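Local coordinates for GCN5-related N-acetyltransferase (Sphaerobacter thermophilus, PDB 3TT2), which probably transfers an acyl group, such as acetyl, to an acceptor molecule, as a member of the GCN5-related N-acetyltransferase superfamily, at residues R12-P18 with A61-P67; A23-A27 with A43-L49; I26-I30 with E70-Y74; R80-Q84 with D322-T326. All coordinates share one frame; numbering follows the deposited sequence.

Contact 1: R12-P18 with A61-P67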
# COMPACT_ATOMS: atom_id res chain seq x y z
N ARG A 12 21.39 26.90 3.68
CA ARG A 12 21.97 26.05 4.70
C ARG A 12 21.57 24.59 4.54
O ARG A 12 22.05 23.72 5.27
CB ARG A 12 21.59 26.58 6.08
CG ARG A 12 22.08 28.01 6.34
CD ARG A 12 21.47 28.58 7.61
NE ARG A 12 22.00 29.90 7.95
CZ ARG A 12 21.45 31.05 7.57
NH1 ARG A 12 20.35 31.06 6.84
NH2 ARG A 12 22.01 32.21 7.93
N PHE A 13 20.68 24.32 3.59
CA PHE A 13 20.13 22.98 3.41
C PHE A 13 20.74 22.18 2.25
O PHE A 13 20.80 22.65 1.10
CB PHE A 13 18.61 23.04 3.27
CG PHE A 13 17.92 23.41 4.55
CD1 PHE A 13 17.81 24.73 4.93
CD2 PHE A 13 17.40 22.42 5.37
CE1 PHE A 13 17.18 25.07 6.10
CE2 PHE A 13 16.77 22.75 6.55
CZ PHE A 13 16.66 24.08 6.92
N ILE A 14 21.18 20.97 2.57
CA ILE A 14 21.83 20.08 1.61
C ILE A 14 20.93 18.91 1.30
O ILE A 14 20.44 18.22 2.20
CB ILE A 14 23.20 19.57 2.16
CG1 ILE A 14 24.36 20.44 1.65
CG2 ILE A 14 23.43 18.10 1.79
CD1 ILE A 14 24.33 21.90 2.10
N ALA A 15 20.69 18.69 0.01
CA ALA A 15 19.92 17.54 -0.43
C ALA A 15 20.90 16.49 -0.93
O ALA A 15 21.84 16.82 -1.66
CB ALA A 15 18.97 17.95 -1.52
N ARG A 16 20.69 15.24 -0.53
CA ARG A 16 21.64 14.19 -0.86
C ARG A 16 20.95 12.83 -0.82
O ARG A 16 19.90 12.69 -0.19
CB ARG A 16 22.82 14.23 0.14
CG ARG A 16 22.99 12.98 0.98
CD ARG A 16 24.13 13.09 1.95
NE ARG A 16 23.67 13.30 3.31
CZ ARG A 16 23.32 12.32 4.14
NH1 ARG A 16 23.39 11.06 3.74
NH2 ARG A 16 22.90 12.60 5.37
N ALA A 17 21.53 11.83 -1.48
CA ALA A 17 20.96 10.49 -1.44
C ALA A 17 21.08 9.90 -0.04
O ALA A 17 22.11 10.05 0.61
CB ALA A 17 21.66 9.60 -2.44
N PRO A 18 20.03 9.23 0.43
CA PRO A 18 20.12 8.55 1.73
C PRO A 18 21.05 7.32 1.75
O PRO A 18 21.14 6.57 0.78
CB PRO A 18 18.67 8.13 2.00
CG PRO A 18 18.07 8.04 0.69
CD PRO A 18 18.67 9.16 -0.11
N ALA A 61 15.60 7.83 -3.78
CA ALA A 61 15.22 8.55 -2.56
C ALA A 61 16.04 9.81 -2.40
O ALA A 61 17.14 9.93 -2.95
CB ALA A 61 15.37 7.66 -1.35
N VAL A 62 15.50 10.77 -1.65
CA VAL A 62 16.24 12.00 -1.36
C VAL A 62 16.14 12.37 0.11
O VAL A 62 15.12 12.11 0.75
CB VAL A 62 15.75 13.18 -2.25
CG1 VAL A 62 14.39 13.65 -1.82
CG2 VAL A 62 16.75 14.34 -2.21
N LEU A 63 17.21 12.95 0.65
CA LEU A 63 17.22 13.42 2.04
C LEU A 63 17.66 14.88 2.12
O LEU A 63 18.75 15.22 1.68
CB LEU A 63 18.16 12.56 2.87
CG LEU A 63 18.50 13.05 4.27
CD1 LEU A 63 17.23 13.17 5.07
CD2 LEU A 63 19.46 12.09 4.95
N VAL A 64 16.81 15.74 2.67
CA VAL A 64 17.20 17.13 2.88
C VAL A 64 17.81 17.23 4.28
O VAL A 64 17.13 17.02 5.28
CB VAL A 64 16.01 18.12 2.74
CG1 VAL A 64 16.46 19.54 3.05
CG2 VAL A 64 15.44 18.07 1.35
N VAL A 65 19.09 17.54 4.35
CA VAL A 65 19.74 17.62 5.64
C VAL A 65 19.72 19.05 6.12
O VAL A 65 20.05 19.98 5.38
CB VAL A 65 21.17 17.05 5.61
CG1 VAL A 65 21.91 17.38 6.91
CG2 VAL A 65 21.12 15.56 5.39
N ALA A 66 19.29 19.23 7.37
CA ALA A 66 19.24 20.55 7.96
C ALA A 66 20.63 20.96 8.45
O ALA A 66 21.49 20.10 8.66
CB ALA A 66 18.22 20.58 9.10
N PRO A 67 20.86 22.27 8.60
CA PRO A 67 22.11 22.86 9.11
C PRO A 67 22.61 22.20 10.40
O PRO A 67 23.82 22.12 10.61
CB PRO A 67 21.71 24.30 9.40
CG PRO A 67 20.44 24.56 8.64
CD PRO A 67 20.02 23.30 7.96
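Ile14 and Val65 face each other as an antiparallel hydrogen-bonded pair, each serving the other as donor and acceptor: Ile14 N gives to Val65 O at 3.2 Å, and Val65 N gives to Ile14 O at 2.6 Å. Arg16 and Leu63 repeat the exchange two residues along strand 14-16, with Arg16 N 2.9 Å from Leu63 O and Leu63 N 2.8 Å from Arg16 O. Ala15 and Val64 form the non-hydrogen-bonded pair in between, where the polar backbone atoms of Val64 turn the other way and are taken up by Ala72 and Ala73 of strand 71-80. The Arg16 side chain, bent at chi3 (105°), lays one face of its guanidinium on Leu63, NH2 resting 3.5 Å from Leu63 CD2, while its NH1 is paired with Asp22. Beyond the paired residues, Pro67 CD stands 3.5 Å from the centroid of the Phe13 ring, only 11° off the ring normal, a CH-pi contact. Ala66 CB touches Phe13 CE2 at 3.6 Å. A serine in place of Phe13 would probably leave Pro67 CD without its aromatic support and open a gap beside Val64 and Ala66. Strand 14-16 forms the outermost strand next to 61-65, the connection including helices 23-36 and 45-51, the beta1-alpha1-alpha2-beta2 beginning of the GNAT fold.

Contact 2: A23-A27 with A43-L49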
# COMPACT_ATOMS: atom_id res chain seq x y z
N ALA A 23 18.85 5.64 8.35
CA ALA A 23 17.64 4.97 8.83
C ALA A 23 17.13 5.47 10.19
O ALA A 23 15.94 5.77 10.32
CB ALA A 23 17.82 3.45 8.84
N PRO A 24 18.02 5.55 11.21
CA PRO A 24 17.55 6.04 12.51
C PRO A 24 17.10 7.50 12.49
O PRO A 24 16.06 7.81 13.06
CB PRO A 24 18.79 5.91 13.41
CG PRO A 24 19.68 4.95 12.72
CD PRO A 24 19.46 5.20 11.27
N ALA A 25 17.87 8.36 11.83
CA ALA A 25 17.54 9.78 11.77
C ALA A 25 16.20 9.97 11.08
O ALA A 25 15.34 10.70 11.58
CB ALA A 25 18.63 10.54 11.04
N ILE A 26 16.03 9.28 9.95
CA ILE A 26 14.84 9.38 9.10
C ILE A 26 13.58 8.81 9.76
O ILE A 26 12.49 9.37 9.63
CB ILE A 26 15.05 8.64 7.75
CG1 ILE A 26 16.16 9.31 6.93
CG2 ILE A 26 13.77 8.62 6.95
CD1 ILE A 26 16.57 8.53 5.69
N ALA A 27 13.73 7.69 10.46
CA ALA A 27 12.64 7.12 11.22
C ALA A 27 12.02 8.22 12.08
O ALA A 27 10.80 8.42 12.08
CB ALA A 27 13.16 5.99 12.09
N ALA A 43 6.79 4.71 13.99
CA ALA A 43 7.95 4.58 13.11
C ALA A 43 9.26 4.18 13.80
O ALA A 43 9.60 4.69 14.86
CB ALA A 43 8.16 5.86 12.33
N SER A 44 9.97 3.24 13.18
CA SER A 44 11.26 2.77 13.67
C SER A 44 12.25 2.68 12.51
O SER A 44 11.85 2.53 11.36
CB SER A 44 11.12 1.39 14.33
OG SER A 44 10.78 0.39 13.39
N ALA A 45 13.53 2.79 12.82
CA ALA A 45 14.57 2.65 11.80
C ALA A 45 14.50 1.26 11.19
O ALA A 45 14.84 1.07 10.02
CB ALA A 45 15.94 2.88 12.41
N GLU A 46 14.06 0.30 11.99
CA GLU A 46 13.87 -1.06 11.54
C GLU A 46 12.93 -1.14 10.34
O GLU A 46 13.20 -1.86 9.37
CB GLU A 46 13.30 -1.88 12.67
CG GLU A 46 13.18 -3.34 12.36
CD GLU A 46 12.70 -4.13 13.56
OE1 GLU A 46 13.24 -3.93 14.67
OE2 GLU A 46 11.78 -4.95 13.38
N GLU A 47 11.81 -0.41 10.40
CA GLU A 47 10.86 -0.37 9.29
C GLU A 47 11.48 0.28 8.05
O GLU A 47 11.33 -0.23 6.94
CB GLU A 47 9.58 0.38 9.67
CG GLU A 47 8.54 -0.48 10.35
CD GLU A 47 7.26 0.27 10.66
OE1 GLU A 47 6.76 0.14 11.81
OE2 GLU A 47 6.76 0.97 9.76
N VAL A 48 12.16 1.41 8.26
CA VAL A 48 12.83 2.14 7.19
C VAL A 48 13.76 1.20 6.42
O VAL A 48 13.65 1.08 5.20
CB VAL A 48 13.60 3.36 7.74
CG1 VAL A 48 14.63 3.86 6.76
CG2 VAL A 48 12.64 4.47 8.11
N LEU A 49 14.63 0.52 7.15
CA LEU A 49 15.57 -0.45 6.58
C LEU A 49 14.88 -1.54 5.78
O LEU A 49 15.46 -2.06 4.82
CB LEU A 49 16.33 -1.13 7.69
CG LEU A 49 17.20 -0.20 8.52
CD1 LEU A 49 17.46 -0.86 9.86
CD2 LEU A 49 18.49 0.11 7.77
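Ala23 and Ala27, one helical turn apart, present their methyls to the start of helix 45-51, and apolar contacts carry the meeting. Val48 spreads its two branches over both alanines: with CG1 anti to its backbone N (chi1 162°), that methyl lies 3.8 Å from Ala23 CB, while CG2 comes to 4.1 Å from Ala27 CA. Leu49 adds CD2 at 3.6 Å from Ala23 CB. Cutting Val48 back to an alanine is likely to open a gap beside Ala23 and Ala27. Contacts of methyls with main chain form a second group. Ala45 CB settles against Pro24 CA at 3.5 Å and also meets the carbonyl of Ala23, while Ala27 CB nestles against the link from Ser44 to Ala45. Of the polar bonds, the cap is internal: Ser44, the N-cap, accepts from Glu47 N through its OG at 3.3 Å. Gln34, further along helix 23-36, links that helix to Ala43 N by a hydrogen bond from its OE1. The alanines are consistent with the close approach of the short helical segments, 8.1 Å between axes at 112°. This steep crossing is that of the alpha1-alpha2 pair of the GNAT fold, a region that in relatives often borders the acceptor-substrate site.

Contact 3: I26-I30 with E70-Y74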
# COMPACT_ATOMS: atom_id res chain seq x y z
N ILE A 26 16.03 9.28 9.95
CA ILE A 26 14.84 9.38 9.10
C ILE A 26 13.58 8.81 9.76
O ILE A 26 12.49 9.37 9.63
CB ILE A 26 15.05 8.64 7.75
CG1 ILE A 26 16.16 9.31 6.93
CG2 ILE A 26 13.77 8.62 6.95
CD1 ILE A 26 16.57 8.53 5.69
N ALA A 27 13.73 7.69 10.46
CA ALA A 27 12.64 7.12 11.22
C ALA A 27 12.02 8.22 12.08
O ALA A 27 10.80 8.42 12.08
CB ALA A 27 13.16 5.99 12.09
N ARG A 28 12.87 8.97 12.77
CA ARG A 28 12.41 10.03 13.65
C ARG A 28 11.73 11.16 12.91
O ARG A 28 10.82 11.80 13.43
CB ARG A 28 13.59 10.58 14.45
CG ARG A 28 14.33 9.51 15.24
CD ARG A 28 15.33 10.13 16.19
NE ARG A 28 16.43 10.80 15.50
CZ ARG A 28 17.65 10.28 15.37
NH1 ARG A 28 17.93 9.10 15.90
NH2 ARG A 28 18.59 10.96 14.72
N LEU A 29 12.17 11.42 11.69
CA LEU A 29 11.52 12.42 10.87
C LEU A 29 10.08 12.00 10.56
O LEU A 29 9.15 12.80 10.64
CB LEU A 29 12.31 12.66 9.58
CG LEU A 29 11.56 13.25 8.39
CD1 LEU A 29 10.94 14.60 8.71
CD2 LEU A 29 12.50 13.38 7.21
N ILE A 30 9.91 10.73 10.19
CA ILE A 30 8.58 10.19 9.92
C ILE A 30 7.74 10.23 11.19
O ILE A 30 6.55 10.50 11.15
CB ILE A 30 8.64 8.72 9.49
CG1 ILE A 30 9.71 8.49 8.42
CG2 ILE A 30 7.28 8.26 9.00
CD1 ILE A 30 9.56 9.36 7.23
N GLU A 70 20.44 17.24 10.97
CA GLU A 70 19.30 16.40 11.25
C GLU A 70 18.45 16.40 10.00
O GLU A 70 18.52 17.34 9.20
CB GLU A 70 18.51 16.95 12.44
CG GLU A 70 17.31 16.10 12.87
CD GLU A 70 17.69 14.95 13.80
OE1 GLU A 70 18.89 14.84 14.15
OE2 GLU A 70 16.79 14.17 14.17
N ALA A 71 17.65 15.36 9.81
CA ALA A 71 16.92 15.23 8.57
C ALA A 71 15.70 16.15 8.56
O ALA A 71 14.74 15.96 9.31
CB ALA A 71 16.48 13.79 8.40
N ALA A 72 15.73 17.10 7.64
CA ALA A 72 14.68 18.10 7.52
C ALA A 72 13.49 17.54 6.76
O ALA A 72 12.34 17.78 7.11
CB ALA A 72 15.21 19.35 6.84
N ALA A 73 13.79 16.81 5.69
CA ALA A 73 12.75 16.22 4.86
C ALA A 73 13.29 15.00 4.12
O ALA A 73 14.50 14.85 3.94
CB ALA A 73 12.19 17.25 3.88
N TYR A 74 12.38 14.11 3.73
CA TYR A 74 12.76 12.92 3.00
C TYR A 74 11.63 12.44 2.10
O TYR A 74 10.46 12.51 2.48
CB TYR A 74 13.15 11.81 3.97
CG TYR A 74 13.14 10.41 3.41
CD1 TYR A 74 12.00 9.62 3.51
CD2 TYR A 74 14.27 9.87 2.80
CE1 TYR A 74 11.99 8.32 3.01
CE2 TYR A 74 14.27 8.57 2.30
CZ TYR A 74 13.13 7.80 2.41
OH TYR A 74 13.11 6.50 1.92
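Leu29 drops from helix 23-36 onto the backbone of strand 71-80 and gives up more surface to this contact than any other residue. Its CG stands anti to the backbone N (chi1 157°), which directs the branched end at the strand: CD2 lies 3.6 Å from Tyr74 N and 3.7 Å from Tyr74 CB, while CD1 comes to 3.8 Å from Ala72 O. The strand is irregular beneath it, because Ala72 and Ala73 both face Val64 in a classic beta bulge. Helix and strand segments cross at 74°, so that the first helix of the GNAT fold covers one face of its beta-sheet here. Tyr74 supplies the second large surface. The side chain of Ile26 crosses that of Tyr74 at about a right angle and places CG2 over one face of the ring, 4.1 Å from the centroid and toward the rim, while Ile26 CD1 reaches Tyr74 CD2 at 3.9 Å. The phenol end is fixed elsewhere, since Tyr74 OH is hydrogen-bonded to Trp52 NE1 and Asp76 OD2. At the exposed margin Arg28 and Glu70 make a long salt bridge, NE to OE2 at 3.6 Å, with OE2 meeting the guanidinium at its edge and the two planar groups 28° apart.

Contact 4: R80-Q84 with D322-T326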
# COMPACT_ATOMS: atom_id res chain seq x y z
N ARG A 80 5.97 2.59 -11.54
CA ARG A 80 5.30 1.56 -12.35
C ARG A 80 5.45 1.85 -13.83
O ARG A 80 4.83 2.78 -14.35
CB ARG A 80 3.81 1.50 -11.98
CG ARG A 80 2.97 0.58 -12.88
CD ARG A 80 1.47 0.65 -12.55
NE ARG A 80 1.19 0.33 -11.15
CZ ARG A 80 0.01 0.52 -10.56
NH1 ARG A 80 -0.14 0.20 -9.27
NH2 ARG A 80 -1.01 1.03 -11.24
N ARG A 81 6.30 1.07 -14.51
CA ARG A 81 6.47 1.08 -15.98
C ARG A 81 6.79 2.47 -16.52
O ARG A 81 6.60 2.73 -17.70
CB ARG A 81 5.20 0.58 -16.69
CG ARG A 81 4.89 -0.90 -16.59
CD ARG A 81 3.48 -1.07 -16.06
NE ARG A 81 2.72 -2.12 -16.75
CZ ARG A 81 1.39 -2.20 -16.74
NH1 ARG A 81 0.68 -1.28 -16.10
NH2 ARG A 81 0.77 -3.18 -17.39
N TYR A 82 7.26 3.35 -15.65
CA TYR A 82 7.51 4.76 -15.93
C TYR A 82 6.28 5.50 -16.44
O TYR A 82 6.41 6.57 -17.06
CB TYR A 82 8.63 4.89 -16.98
CG TYR A 82 9.92 4.21 -16.57
CD1 TYR A 82 10.78 4.81 -15.67
CD2 TYR A 82 10.27 2.98 -17.09
CE1 TYR A 82 11.95 4.21 -15.30
CE2 TYR A 82 11.46 2.36 -16.72
CZ TYR A 82 12.30 2.98 -15.82
OH TYR A 82 13.49 2.38 -15.44
N VAL A 83 5.08 4.96 -16.25
CA VAL A 83 3.88 5.75 -16.52
C VAL A 83 3.15 6.33 -15.31
O VAL A 83 2.29 7.21 -15.44
CB VAL A 83 2.86 4.94 -17.36
CG1 VAL A 83 3.44 4.62 -18.72
CG2 VAL A 83 2.42 3.68 -16.59
N GLN A 84 3.46 5.78 -14.14
CA GLN A 84 2.86 6.26 -12.92
C GLN A 84 3.85 6.25 -11.80
O GLN A 84 4.30 5.19 -11.36
CB GLN A 84 1.69 5.39 -12.55
CG GLN A 84 0.99 5.80 -11.28
CD GLN A 84 -0.41 5.24 -11.23
OE1 GLN A 84 -0.67 4.27 -10.51
NE2 GLN A 84 -1.31 5.82 -12.02
N ASP A 322 -4.14 5.80 -21.19
CA ASP A 322 -3.79 5.38 -19.84
C ASP A 322 -3.29 3.97 -19.91
O ASP A 322 -4.03 3.02 -20.15
CB ASP A 322 -4.99 5.50 -18.90
CG ASP A 322 -4.77 4.79 -17.56
OD1 ASP A 322 -3.60 4.56 -17.19
OD2 ASP A 322 -5.77 4.48 -16.88
N LEU A 323 -1.99 3.85 -19.68
CA LEU A 323 -1.34 2.55 -19.71
C LEU A 323 -1.08 1.92 -18.34
O LEU A 323 -0.59 0.80 -18.27
CB LEU A 323 -0.08 2.61 -20.55
CG LEU A 323 -0.38 2.82 -22.03
CD1 LEU A 323 0.83 2.56 -22.93
CD2 LEU A 323 -1.56 1.94 -22.44
N SER A 324 -1.41 2.62 -17.26
CA SER A 324 -1.07 2.13 -15.93
C SER A 324 -1.76 0.83 -15.62
O SER A 324 -1.25 0.02 -14.85
CB SER A 324 -1.42 3.18 -14.87
OG SER A 324 -2.82 3.36 -14.75
N THR A 325 -2.95 0.65 -16.19
CA THR A 325 -3.77 -0.53 -15.97
C THR A 325 -3.67 -1.63 -17.06
O THR A 325 -4.30 -2.69 -16.93
CB THR A 325 -5.24 -0.09 -15.77
OG1 THR A 325 -5.71 0.57 -16.97
CG2 THR A 325 -5.37 0.86 -14.58
N THR A 326 -2.90 -1.41 -18.12
CA THR A 326 -2.85 -2.36 -19.24
C THR A 326 -1.50 -3.05 -19.43
O THR A 326 -1.43 -4.22 -19.84
CB THR A 326 -3.32 -1.73 -20.59
OG1 THR A 326 -2.29 -0.91 -21.14
CG2 THR A 326 -4.60 -0.92 -20.41
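Arg81 reaches from the tight turn between strands 71-80 and 84-91 to the carbonyl groups of the Leu323-Thr326 turn, near the modelled C-terminus. Its CB points toward that turn, and CG leaves anti to the carbonyl carbon (chi1 -72°). Bends at chi2 (126°) and chi3 (138°) then carry CG and CD across, so that the contact is made by the far end of the guanidinium, CZ, NH1 and NH2. CZ comes to 3.9 Å from both Leu323 O and Ser324 O. At the tip, NH1 lies 2.6 Å from Ser324 O, which sits at the edge of the guanidinium and near its plane, while NH2 ends beside the Thr326 carbonyl, too closely to be trusted. Arg80 CD approaches the same Ser324 O at 3.6 Å. Val83 packs CG2 at 3.9 Å from Ser324 CA and CG1 at 4.4 Å from Leu323 CB. Val83 and Gln84 form a classic beta bulge opposite Arg80; Gln84 NE2 lies 3.9 Å from Ser324 CB and has a weak hydrogen bond to Thr126 OG1. The type I turn Leu323-Thr326 is closed by Thr326 N to Leu323 O. Asp322 OD1 accepts from Ser324 N at 2.9 Å, met from above the carboxylate plane, in an Asx turn, and Ser324 OG grips the same oxygen at 2.8 Å on its syn lone pair; these bonds probably restrain the turn. The Leu323 and Ser324 carbonyl oxygens would offer partial negative charge to the Arg81 guanidinium, which suggests that the attachment is largely one of a cation to carbonyl dipoles, with a small apolar footing at Val83 and Leu323.

In the fold
Contacts 1, 2 and 3 form one cluster at the start of the chain. Helix 23-36 serves both contacts 2 and 3, whose centres lie 9 Å apart and which share Ile26 and Ala27; Ala43 CB also touches Ile30 CB at 4.1 Å. Contact 3 joins contact 1 through neighbouring strands, Val64 O lying 2.8 Å from Ala72 N, with centres 10 Å apart. Contacts 1 and 2, centres 16 Å apart, meet where Pro18 CB lies 4.3 Å from Ile26 CD1. Contact 4 stands apart, its centre about 30 Å from each of the others. Glycerol near Ala17 and sulfate near Arg81, probably from the crystallisation liquor, do not by themselves identify a catalytic site; in relatives the helices of contact 2 often border the acceptor site.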